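Local coordinates for protein hydrazine synthase alpha subunit (Candidatus Kuenenia stuttgartiensis, PDB 5C2V) that condenses hydroxylamine formed in the gamma subunit with ammonia to give hydrazine, as the two-heme-c subunit of the anammox hydrazine synthase complex, at residues I531-D534 against K535-V539. Sequence-based numbering, arbitrary orientation.
Sequences ILDD and KGMSV
Asp533 reaches across the end of a beta hairpin and binds the backbone of Met537 with its carboxylate. The hairpin joins strand 527-532 to strand 538-541 in the middle domain, and a type I turn from Asp533 to Gly536 reverses the chain, closed by Gly536 N to Asp533 O at 3.0 Å. With CG set between its own backbone N and carbonyl carbon (chi1 56°), the Asp533 carboxylate folds over the turn. Its OD1 accepts Met537 N at 2.8 Å in a fairly straight bond (163° at the hydrogen), which arrives on the syn side but 29° out of the carboxylate plane. A second, weak bond comes to OD1 from Lys535 N. The backbone of Asp533 adds to the grip, its N donating to Met537 O at 3.1 Å, so that side chain and main chain of Asp533 hold the backbone N-H and C=O of Met537. The Met537 side chain crosses that of Asp533 at a slant; its bent end places methyl CE 3.7 Å from Asp533 OD2, the oxygen that forms a salt bridge with Lys452.

Leu532 and Ser538 form a non-hydrogen-bonded antiparallel pair on one face of the sheet, where CD2 of the leucine lies over the serine backbone, 3.7 Å from Ser538 CA. Ser538 OG is hydrogen-bonded to Thr541. Val539 N donates to Ile531 O, and beside that bond Ile531 CG1 packs against Val539 CB at 4.2 Å. Ile531 also touches the middle-domain heme c, linking the hairpin to that pocket. The buried Asp533 carboxylate thus takes a firm bond from Met537 N, just past the turn, and a weak one from Lys535 N within it; these donors, together with Lys452, would be expected to favour its ionised form.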
ATOM      1  N   ILE D 531       1.473 -10.322 -22.752  1.00 40.84           N
ATOM      2  CA  ILE D 531       0.511 -10.173 -23.840  1.00 35.33           C
ATOM      3  C   ILE D 531       0.802  -8.884 -24.614  1.00 43.19           C
ATOM      4  O   ILE D 531       1.112  -7.851 -24.022  1.00 49.09           O
ATOM      5  CB  ILE D 531      -0.944 -10.178 -23.326  1.00 50.93           C
ATOM      6  CG1 ILE D 531      -1.172  -9.058 -22.307  1.00 51.09           C
ATOM      7  CG2 ILE D 531      -1.280 -11.526 -22.705  1.00 25.46           C
ATOM      8  CD1 ILE D 531      -2.589  -9.002 -21.774  1.00 42.22           C
ATOM      9  N   LEU D 532       0.714  -8.952 -25.940  1.00 39.79           N
ATOM     10  CA  LEU D 532       1.151  -7.843 -26.785  1.00 41.80           C
ATOM     11  C   LEU D 532       0.036  -7.292 -27.672  1.00 51.12           C
ATOM     12  O   LEU D 532      -0.833  -8.035 -28.126  1.00 54.31           O
ATOM     13  CB  LEU D 532       2.327  -8.283 -27.661  1.00 35.34           C
ATOM     14  CG  LEU D 532       3.456  -9.057 -26.978  1.00 49.07           C
ATOM     15  CD1 LEU D 532       4.542  -9.414 -27.983  1.00 48.30           C
ATOM     16  CD2 LEU D 532       4.036  -8.269 -25.814  1.00 46.42           C
ATOM     17  N   ASP D 533       0.074  -5.985 -27.922  1.00 51.58           N
ATOM     18  CA  ASP D 533      -0.888  -5.348 -28.819  1.00 48.91           C
ATOM     19  C   ASP D 533      -0.390  -5.385 -30.261  1.00 45.88           C
ATOM     20  O   ASP D 533       0.610  -6.037 -30.560  1.00 61.24           O
ATOM     21  CB  ASP D 533      -1.173  -3.903 -28.385  1.00 65.44           C
ATOM     22  CG  ASP D 533       0.085  -3.054 -28.277  1.00 56.73           C
ATOM     23  OD1 ASP D 533       1.161  -3.486 -28.743  1.00 64.27           O
ATOM     24  OD2 ASP D 533      -0.008  -1.937 -27.726  1.00 55.39           O
ATOM     25  N   ASP D 534      -1.082  -4.679 -31.150  1.00 44.28           N
ATOM     26  CA  ASP D 534      -0.763  -4.741 -32.574  1.00 49.89           C
ATOM     27  C   ASP D 534       0.506  -3.969 -32.936  1.00 52.40           C
ATOM     28  O   ASP D 534       0.972  -4.040 -34.072  1.00 64.08           O
ATOM     29  CB  ASP D 534      -1.946  -4.235 -33.409  1.00 60.64           C
ATOM     30  CG  ASP D 534      -2.301  -2.791 -33.112  1.00 68.67           C
ATOM     31  OD1 ASP D 534      -2.097  -2.348 -31.963  1.00 82.88           O
ATOM     32  OD2 ASP D 534      -2.794  -2.102 -34.030  1.00 73.03           O
ATOM     33  N   LYS D 535       1.055  -3.223 -31.983  1.00 58.99           N
ATOM     34  CA  LYS D 535       2.347  -2.575 -32.195  1.00 63.07           C
ATOM     35  C   LYS D 535       3.502  -3.374 -31.591  1.00 63.71           C
ATOM     36  O   LYS D 535       4.667  -3.007 -31.747  1.00 56.34           O
ATOM     37  CB  LYS D 535       2.336  -1.154 -31.627  1.00 61.91           C
ATOM     38  CG  LYS D 535       1.467  -0.192 -32.420  1.00 60.14           C
ATOM     39  CD  LYS D 535       1.655   1.246 -31.967  1.00 65.22           C
ATOM     40  CE  LYS D 535       0.863   2.199 -32.848  1.00 73.07           C
ATOM     41  NZ  LYS D 535       1.256   2.080 -34.282  1.00 67.57           N
ATOM     42  N   GLY D 536       3.178  -4.467 -30.906  1.00 61.93           N
ATOM     43  CA  GLY D 536       4.196  -5.340 -30.345  1.00 44.20           C
ATOM     44  C   GLY D 536       4.664  -4.960 -28.952  1.00 43.96           C
ATOM     45  O   GLY D 536       5.770  -5.315 -28.547  1.00 54.45           O
ATOM     46  N   MET D 537       3.824  -4.242 -28.214  1.00 54.94           N
ATOM     47  CA  MET D 537       4.186  -3.782 -26.876  1.00 55.76           C
ATOM     48  C   MET D 537       3.374  -4.497 -25.799  1.00 46.42           C
ATOM     49  O   MET D 537       2.230  -4.889 -26.032  1.00 39.08           O
ATOM     50  CB  MET D 537       3.994  -2.269 -26.766  1.00 47.39           C
ATOM     51  CG  MET D 537       4.798  -1.473 -27.783  1.00 49.35           C
ATOM     52  SD  MET D 537       4.550   0.307 -27.652  1.00 51.34           S
ATOM     53  CE  MET D 537       2.796   0.427 -27.983  1.00 57.44           C
ATOM     54  N   SER D 538       3.964  -4.659 -24.619  1.00 31.65           N
ATOM     55  CA  SER D 538       3.310  -5.394 -23.543  1.00 37.31           C
ATOM     56  C   SER D 538       2.213  -4.572 -22.872  1.00 56.13           C
ATOM     57  O   SER D 538       2.470  -3.504 -22.316  1.00 49.30           O
ATOM     58  CB  SER D 538       4.338  -5.833 -22.499  1.00 28.05           C
ATOM     59  OG  SER D 538       3.709  -6.444 -21.387  1.00 44.91           O
ATOM     60  N   VAL D 539       0.988  -5.086 -22.927  1.00 53.24           N
ATOM     61  CA  VAL D 539      -0.143  -4.476 -22.241  1.00 40.30           C
ATOM     62  C   VAL D 539      -0.152  -4.888 -20.773  1.00 42.66           C
ATOM     63  O   VAL D 539      -0.423  -4.079 -19.885  1.00 55.15           O
ATOM     64  CB  VAL D 539      -1.481  -4.870 -22.900  1.00 40.59           C
ATOM     65  CG1 VAL D 539      -2.650  -4.231 -22.164  1.00 57.42           C
ATOM     66  CG2 VAL D 539      -1.487  -4.462 -24.366  1.00 33.59           C
TER